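Local coordinates for protein beta-lactamase (Chitinophaga pinensis, PDB 6N36) that probably hydrolyses the amide bond of beta-lactam antibiotics, as a metallo-beta-lactamase with two zinc ions in its active site, at residues A18-F23 / H236-A241; N28-G33 / L41-K46; M150-R155 / F167-K172. All coordinates share one frame; numbering follows the deposited sequence. Where two conformers were deposited one is given.

Contact 1. Residues A18-F23 / H236-A241; sequences ADYQPF and HQPGDA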
# COMPACT_ATOMS: atom_id res chain seq x y z
N ALA A 18 4.45 15.61 4.59
CA ALA A 18 5.70 16.29 4.17
C ALA A 18 5.98 15.98 2.69
O ALA A 18 5.95 14.81 2.29
CB ALA A 18 6.88 15.89 5.01
N ASP A 19 6.33 16.98 1.92
CA ASP A 19 6.59 16.78 0.48
C ASP A 19 7.88 15.97 0.32
O ASP A 19 8.75 15.94 1.21
CB ASP A 19 6.62 18.11 -0.26
CG ASP A 19 6.38 18.03 -1.75
OD1 ASP A 19 6.12 16.91 -2.29
OD2 ASP A 19 6.48 19.07 -2.38
N TYR A 20 7.94 15.25 -0.79
CA TYR A 20 9.13 14.49 -1.19
C TYR A 20 9.20 14.53 -2.72
O TYR A 20 8.15 14.32 -3.34
CB TYR A 20 9.04 13.08 -0.59
CG TYR A 20 10.34 12.34 -0.72
CD1 TYR A 20 11.37 12.58 0.17
CD2 TYR A 20 10.58 11.44 -1.74
CE1 TYR A 20 12.59 11.94 0.06
CE2 TYR A 20 11.78 10.78 -1.87
CZ TYR A 20 12.80 11.03 -0.96
OH TYR A 20 14.03 10.46 -1.06
N GLN A 21 10.41 14.65 -3.26
CA GLN A 21 10.68 14.73 -4.71
C GLN A 21 10.29 13.39 -5.33
O GLN A 21 10.86 12.37 -4.98
CB GLN A 21 12.18 15.01 -4.93
CG GLN A 21 12.59 15.23 -6.37
CD GLN A 21 14.01 15.71 -6.61
OE1 GLN A 21 14.61 15.42 -7.64
NE2 GLN A 21 14.59 16.41 -5.65
N PRO A 22 9.34 13.33 -6.28
CA PRO A 22 9.02 12.05 -6.89
C PRO A 22 10.20 11.56 -7.74
O PRO A 22 11.04 12.32 -8.22
CB PRO A 22 7.80 12.34 -7.75
CG PRO A 22 7.93 13.80 -8.07
CD PRO A 22 8.54 14.42 -6.84
N PHE A 23 10.22 10.25 -7.96
CA PHE A 23 11.35 9.66 -8.68
C PHE A 23 10.97 8.32 -9.28
O PHE A 23 10.06 7.64 -8.79
CB PHE A 23 12.55 9.52 -7.75
CG PHE A 23 12.44 8.53 -6.62
CD1 PHE A 23 11.79 8.83 -5.43
CD2 PHE A 23 12.91 7.24 -6.79
CE1 PHE A 23 11.72 7.89 -4.41
CE2 PHE A 23 12.87 6.31 -5.75
CZ PHE A 23 12.21 6.62 -4.58
N HIS A 236 17.80 5.86 -0.48
CA HIS A 236 17.52 6.84 -1.56
C HIS A 236 17.55 8.25 -0.97
O HIS A 236 17.02 8.47 0.09
CB HIS A 236 16.16 6.56 -2.20
CG HIS A 236 15.86 7.54 -3.27
ND1 HIS A 236 15.09 8.65 -3.05
CD2 HIS A 236 16.27 7.61 -4.56
CE1 HIS A 236 14.99 9.35 -4.16
NE2 HIS A 236 15.72 8.74 -5.12
N GLN A 237 18.22 9.15 -1.68
CA GLN A 237 18.19 10.60 -1.41
C GLN A 237 17.73 11.32 -2.67
O GLN A 237 18.02 10.88 -3.77
CB GLN A 237 19.59 11.10 -1.08
CG GLN A 237 20.10 10.60 0.25
CD GLN A 237 19.30 11.19 1.39
OE1 GLN A 237 19.19 12.40 1.56
NE2 GLN A 237 18.75 10.34 2.22
N PRO A 238 17.01 12.45 -2.51
CA PRO A 238 16.62 13.28 -3.65
C PRO A 238 17.78 13.56 -4.62
O PRO A 238 18.87 13.93 -4.15
CB PRO A 238 16.07 14.53 -2.95
CG PRO A 238 15.51 13.97 -1.66
CD PRO A 238 16.56 12.99 -1.23
N GLY A 239 17.55 13.37 -5.92
CA GLY A 239 18.56 13.62 -6.96
C GLY A 239 19.47 12.44 -7.20
O GLY A 239 20.31 12.50 -8.10
N ASP A 240 19.36 11.34 -6.43
CA ASP A 240 20.15 10.12 -6.73
C ASP A 240 19.95 9.72 -8.20
O ASP A 240 18.81 9.81 -8.72
CB ASP A 240 19.77 8.94 -5.83
CG ASP A 240 20.39 8.97 -4.44
OD1 ASP A 240 21.20 9.89 -4.19
OD2 ASP A 240 20.04 8.10 -3.59
N ALA A 241 21.02 9.25 -8.84
CA ALA A 241 20.97 8.67 -10.19
C ALA A 241 20.02 7.49 -10.13
O ALA A 241 19.95 6.83 -9.04
CB ALA A 241 22.36 8.26 -10.65
O HOH W 1 15.47 10.45 1.14
O HOH W 2 15.22 12.05 -7.20
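Gln21 and Pro238 bring the two backbones nearest, their CA atoms 6.2 Å apart, and the touching parts, Tyr20 to Phe23 and His236 to Gly239, run 83° apart. His236 carries the contact. Its CG lies anti to the backbone N (chi1 180°), which sends the imidazole out to meet the end of the Phe23 side chain. The two rings form a face-to-face stack with centroids 3.7 Å apart and planes only 14° from parallel; His236 CE1 sits over the middle of the phenyl face. The same imidazole is gripped at its edge as well: Tyr20 OH hydrogen-bonds to His236 ND1 at 2.9 Å, near the ring plane. Tyr20 OH also bonds a water, which in turn donates to His236 O, so the hydroxyl is tied to both the side chain and the backbone of one residue. Pro238 crosses Tyr20 at about a right angle, its CD 3.6 Å from Tyr20 OH. Farther out, Gln21 is modelled in two conformers, so the approach of its NE2 to Pro238 CB, which holds for one of them, is doubtful; a water accepts from Gly239 N. Pro238 and Gly239 are the central pair of a type II turn from Gln237 to Asp240, whose Asp240 OD2 takes a bond from Gln237 N. Tyr20 also meets the ring of His233, and Phe23 that of Tyr31. One bond at the edge and one stack over a face fix the tilt and rotation of the imidazole, pinning the chain after helix 232-235 to the loop between helix 14-17 and strand 23-26.

Contact 2. Residues N28-G33 / L41-K46; sequences NLYYIG and LITTPK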
# COMPACT_ATOMS: atom_id res chain seq x y z
N ASN A 28 9.00 1.40 -15.32
CA ASN A 28 7.77 2.22 -15.37
C ASN A 28 7.12 2.37 -13.99
O ASN A 28 5.93 2.70 -13.93
CB ASN A 28 6.81 1.68 -16.42
CG ASN A 28 6.38 0.25 -16.19
OD1 ASN A 28 7.19 -0.63 -15.80
ND2 ASN A 28 5.13 -0.03 -16.46
N LEU A 29 7.84 2.06 -12.92
CA LEU A 29 7.33 2.23 -11.54
C LEU A 29 7.98 3.45 -10.91
O LEU A 29 9.23 3.58 -10.89
CB LEU A 29 7.68 0.99 -10.73
CG LEU A 29 7.43 1.12 -9.24
CD1 LEU A 29 5.96 1.26 -8.90
CD2 LEU A 29 8.04 -0.06 -8.48
N TYR A 30 7.15 4.36 -10.45
CA TYR A 30 7.57 5.66 -9.89
C TYR A 30 7.03 5.76 -8.46
O TYR A 30 5.90 5.32 -8.13
CB TYR A 30 7.01 6.82 -10.71
CG TYR A 30 7.49 6.83 -12.13
CD1 TYR A 30 6.88 6.04 -13.09
CD2 TYR A 30 8.57 7.60 -12.52
CE1 TYR A 30 7.34 5.98 -14.39
CE2 TYR A 30 9.01 7.59 -13.85
CZ TYR A 30 8.41 6.75 -14.78
OH TYR A 30 8.80 6.71 -16.11
N TYR A 31 7.81 6.47 -7.65
CA TYR A 31 7.44 6.90 -6.29
C TYR A 31 6.84 8.29 -6.39
O TYR A 31 7.49 9.20 -6.90
CB TYR A 31 8.64 6.94 -5.35
CG TYR A 31 8.26 7.20 -3.91
CD1 TYR A 31 7.91 6.15 -3.06
CD2 TYR A 31 8.16 8.50 -3.38
CE1 TYR A 31 7.53 6.37 -1.77
CE2 TYR A 31 7.79 8.71 -2.07
CZ TYR A 31 7.52 7.65 -1.24
OH TYR A 31 7.12 7.82 0.06
N ILE A 32 5.61 8.50 -5.96
CA ILE A 32 4.93 9.82 -5.99
C ILE A 32 4.32 10.15 -4.61
O ILE A 32 3.44 11.00 -4.53
CB ILE A 32 3.87 9.90 -7.10
CG1 ILE A 32 2.75 8.85 -6.99
CG2 ILE A 32 4.58 9.83 -8.45
CD1 ILE A 32 1.59 9.16 -7.89
N GLY A 33 4.81 9.51 -3.57
CA GLY A 33 4.26 9.66 -2.22
C GLY A 33 4.87 10.83 -1.48
O GLY A 33 5.49 11.70 -2.06
N LEU A 41 3.17 4.70 -8.65
CA LEU A 41 2.55 4.92 -9.98
C LEU A 41 3.18 3.96 -10.97
O LEU A 41 4.42 3.94 -11.08
CB LEU A 41 2.78 6.37 -10.43
CG LEU A 41 2.17 6.72 -11.78
CD1 LEU A 41 0.67 6.82 -11.70
CD2 LEU A 41 2.84 8.00 -12.29
N ILE A 42 2.37 3.15 -11.64
CA ILE A 42 2.85 2.25 -12.72
C ILE A 42 2.26 2.79 -14.01
O ILE A 42 1.04 2.89 -14.14
CB ILE A 42 2.38 0.83 -12.45
CG1 ILE A 42 2.94 0.30 -11.15
CG2 ILE A 42 2.72 -0.06 -13.65
CD1 ILE A 42 2.27 -0.93 -10.72
N THR A 43 3.11 3.17 -14.94
CA THR A 43 2.69 3.86 -16.18
C THR A 43 2.60 2.84 -17.30
O THR A 43 3.48 1.98 -17.39
CB THR A 43 3.62 5.00 -16.53
OG1 THR A 43 4.97 4.53 -16.72
CG2 THR A 43 3.58 6.07 -15.46
N THR A 44 1.62 3.00 -18.15
CA THR A 44 1.49 2.10 -19.33
C THR A 44 0.95 2.91 -20.49
O THR A 44 0.37 4.01 -20.33
CB THR A 44 0.58 0.90 -19.10
OG1 THR A 44 -0.76 1.20 -19.49
CG2 THR A 44 0.58 0.40 -17.67
N PRO A 45 1.11 2.39 -21.72
CA PRO A 45 0.56 3.10 -22.87
C PRO A 45 -0.95 3.28 -22.83
O PRO A 45 -1.40 4.18 -23.53
CB PRO A 45 0.96 2.21 -24.05
CG PRO A 45 2.23 1.51 -23.55
CD PRO A 45 1.94 1.23 -22.09
N LYS A 46 -1.66 2.46 -22.04
CA LYS A 46 -3.14 2.47 -21.95
C LYS A 46 -3.61 3.20 -20.69
O LYS A 46 -4.84 3.16 -20.42
CB LYS A 46 -3.65 1.03 -21.99
CG LYS A 46 -3.51 0.33 -23.34
CD LYS A 46 -4.72 0.51 -24.26
CE LYS A 46 -4.52 0.03 -25.69
NZ LYS A 46 -5.20 0.90 -26.68
O HOH W 3 7.16 5.64 -18.04
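Leu29 and Ile42, Tyr30 and Leu41 pair across an antiparallel beta hairpin, strands 29-31 and 40-42, at one side of the larger sheet of the metallo-beta-lactamase fold. Tyr30 and Leu41 are the hydrogen-bonded pair, with Tyr30 N to Leu41 O and Leu41 N to Tyr30 O both 2.8 Å; Leu29 and Ile42 form the non-hydrogen-bonded pair beside it. Thr43 N also donates to Asn28 O at 3.0 Å, and Ile42 CA adds a CA-H...O contact to the same oxygen. The Asn28 side chain supplies a further polar link. With CG between the backbone N and the carbonyl carbon (chi1 59°), its amide turns across to Thr43, and ND2 donates to Thr43 O over 2.8 Å, almost straight at 177° and in the amide plane.

Apolar contacts divide between the two faces. On that of Leu29 and Ile42, Leu29 CD1 lies 3.9 Å from Ile42 CG1, and Ile42 also packs on Ile49 of strand 48-51. On that of Tyr30 and Leu41, Ile32 CD1 rests 4.0 Å from Leu41 CB, against helix 58-69, which touches Ile32 through Ile62 and Leu69 and Leu41 through Met66. The side chains of Tyr30 and Thr43 cross at about a right angle, and the ring edge at CE1 faces Thr43 OG1. A water joins the two hydroxyls, 2.7 Å from Tyr30 OH and 2.8 Å from Thr43 OG1.

Contact 3. Residues M150-R155 / F167-K172; sequences MKIVMR and FLFDVK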
# COMPACT_ATOMS: atom_id res chain seq x y z
N MET A 150 1.19 -4.59 -18.51
CA MET A 150 1.52 -4.89 -17.10
C MET A 150 0.58 -5.96 -16.56
O MET A 150 -0.62 -5.96 -16.89
CB MET A 150 1.39 -3.64 -16.21
CG MET A 150 2.49 -2.71 -16.44
SD MET A 150 4.15 -3.27 -16.13
CE MET A 150 3.91 -3.72 -14.41
N LYS A 151 1.17 -6.80 -15.72
CA LYS A 151 0.43 -7.83 -14.95
C LYS A 151 0.82 -7.69 -13.48
O LYS A 151 1.97 -7.91 -13.12
CB LYS A 151 0.76 -9.23 -15.47
CG LYS A 151 0.04 -10.31 -14.70
CD LYS A 151 0.10 -11.71 -15.31
CE LYS A 151 -0.63 -12.71 -14.42
NZ LYS A 151 -1.04 -13.93 -15.16
N ILE A 152 -0.14 -7.29 -12.68
CA ILE A 152 0.05 -7.15 -11.22
C ILE A 152 -0.71 -8.28 -10.54
O ILE A 152 -1.91 -8.42 -10.78
CB ILE A 152 -0.49 -5.79 -10.79
CG1 ILE A 152 0.22 -4.62 -11.46
CG2 ILE A 152 -0.44 -5.71 -9.27
CD1 ILE A 152 -0.59 -3.34 -11.35
N VAL A 153 -0.02 -9.03 -9.70
CA VAL A 153 -0.68 -10.08 -8.89
C VAL A 153 -0.92 -9.61 -7.45
O VAL A 153 0.02 -9.08 -6.84
CB VAL A 153 0.13 -11.38 -8.94
CG1 VAL A 153 -0.53 -12.41 -8.03
CG2 VAL A 153 0.25 -11.89 -10.37
N MET A 154 -2.15 -9.71 -6.97
CA MET A 154 -2.49 -9.37 -5.56
C MET A 154 -2.29 -10.62 -4.69
O MET A 154 -2.70 -11.73 -5.15
CB MET A 154 -3.92 -8.86 -5.42
CG MET A 154 -4.21 -8.38 -4.01
SD MET A 154 -4.82 -9.78 -2.93
CE MET A 154 -6.55 -9.64 -3.27
N ARG A 155 -1.60 -10.50 -3.56
CA ARG A 155 -1.52 -11.60 -2.60
C ARG A 155 -2.17 -11.15 -1.30
O ARG A 155 -1.80 -10.07 -0.81
CB ARG A 155 -0.10 -12.11 -2.37
CG ARG A 155 0.60 -12.67 -3.60
CD ARG A 155 -0.09 -13.85 -4.21
NE ARG A 155 -0.51 -14.89 -3.29
CZ ARG A 155 0.20 -15.97 -2.97
NH1 ARG A 155 1.43 -16.14 -3.44
NH2 ARG A 155 -0.29 -16.81 -2.08
N PHE A 167 1.37 -6.50 -3.58
CA PHE A 167 1.30 -6.57 -5.04
C PHE A 167 2.68 -6.95 -5.57
O PHE A 167 3.71 -6.41 -5.13
CB PHE A 167 0.83 -5.24 -5.65
CG PHE A 167 -0.53 -4.83 -5.16
CD1 PHE A 167 -1.67 -5.44 -5.67
CD2 PHE A 167 -0.67 -3.85 -4.19
CE1 PHE A 167 -2.92 -5.09 -5.21
CE2 PHE A 167 -1.93 -3.49 -3.73
CZ PHE A 167 -3.06 -4.09 -4.25
N LEU A 168 2.69 -7.92 -6.49
CA LEU A 168 3.92 -8.39 -7.16
C LEU A 168 3.75 -8.11 -8.65
O LEU A 168 2.67 -8.43 -9.24
CB LEU A 168 4.06 -9.91 -6.98
CG LEU A 168 4.63 -10.43 -5.67
CD1 LEU A 168 4.26 -11.93 -5.56
CD2 LEU A 168 6.16 -10.34 -5.64
N PHE A 169 4.80 -7.62 -9.27
CA PHE A 169 4.76 -7.33 -10.73
C PHE A 169 6.18 -7.19 -11.25
O PHE A 169 7.11 -6.70 -10.57
CB PHE A 169 3.95 -6.06 -11.05
CG PHE A 169 4.30 -4.84 -10.22
CD1 PHE A 169 3.75 -4.69 -8.97
CD2 PHE A 169 5.21 -3.91 -10.65
CE1 PHE A 169 4.09 -3.60 -8.19
CE2 PHE A 169 5.56 -2.82 -9.87
CZ PHE A 169 5.00 -2.68 -8.63
N ASP A 170 6.31 -7.51 -12.53
CA ASP A 170 7.57 -7.32 -13.28
C ASP A 170 7.58 -5.95 -13.95
O ASP A 170 6.54 -5.53 -14.54
CB ASP A 170 7.74 -8.41 -14.35
CG ASP A 170 7.99 -9.79 -13.76
OD1 ASP A 170 8.30 -9.91 -12.54
OD2 ASP A 170 7.88 -10.78 -14.54
N VAL A 171 8.72 -5.26 -13.84
CA VAL A 171 8.99 -4.03 -14.63
C VAL A 171 10.26 -4.28 -15.47
O VAL A 171 11.20 -4.93 -15.00
CB VAL A 171 9.12 -2.76 -13.78
CG1 VAL A 171 7.86 -2.54 -12.97
CG2 VAL A 171 10.33 -2.79 -12.85
N LYS A 172 10.28 -3.68 -16.64
CA LYS A 172 11.40 -3.81 -17.61
C LYS A 172 12.05 -2.43 -17.79
O LYS A 172 11.29 -1.47 -17.98
CB LYS A 172 10.82 -4.24 -18.96
CG LYS A 172 10.22 -5.63 -19.01
CD LYS A 172 9.61 -5.92 -20.36
CE LYS A 172 9.28 -7.38 -20.58
NZ LYS A 172 8.37 -7.52 -21.73
O HOH W 4 4.35 -9.07 -13.91
O HOH W 5 4.29 -6.84 -15.52
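Phe167 sits opposite Met154 on one face of an antiparallel hairpin, strands 150-156 and 165-172, whose segment axes run 158° apart, and its ring touches both Met154 and Ile152. The ring slants past these neighbours: Ile152 CG2 comes to 3.8 Å from Phe167 CD1, and Met154 CG to 3.7 Å from Phe167 CE1. Phe169, on the same face, runs side by side with Ile152, pointing the same way, and Phe169 CB lies 4.0 Å from Ile152 CG1. Its ring then swings away from strand 150-156, because CG sits between the backbone N and the carbonyl carbon (chi1 49°). Met150 follows the ring by folding its chain at chi2 and chi3, which brings its CE 4.0 Å from Phe169 CD2 and close to Asp170 O as well.

Val153 and Leu168 point to the other face and form the hydrogen-bonded pair: Val153 N donates to Leu168 O at 2.8 Å and Leu168 N to Val153 O at 2.9 Å, both nearly straight. Toward Met150 the strands spread and water takes over. One molecule donates to Lys151 O and accepts from Asp170 N; another accepts from Lys151 N and donates to Asp170 O. The Asp170 carboxylate itself forms a salt bridge with Lys179.

These strands sit inside the five-stranded sheet, flanked by strand 144-147 beyond 150-156 and by strand 177-182 beyond 165-172. The face of Ile152, Phe167 and Phe169 packs on Ile42, Ile49 and Ile51 of the other sheet, as in the sandwich core of metallo-beta-lactamases.

Contacts 2 and 3 are hairpins from two different sheets, and the faces bearing Ile42 and Ile152 meet: Ile42 CD1 lies 3.8 Å from Ile152 CD1, while Asn28 packs against Met150 and Val171. Their other sides, with Tyr30, Thr43, Val153 and Leu168, are partly exposed. Contact 1 joins loops farther out, its centre about 19 Å from the centre of the chain, against 14 and 13 Å for contacts 2 and 3. It touches contact 2, where Phe23 O and Tyr31 N probably hydrogen-bond, but not contact 3. Contact 1 is held by a Tyr-His hydrogen bond and a Phe-His stack; contact 2 mixes ladder bonds with an asparagine amide; contact 3 combines one pair of ladder bonds with apolar packing, and two waters bridge where the strands spread.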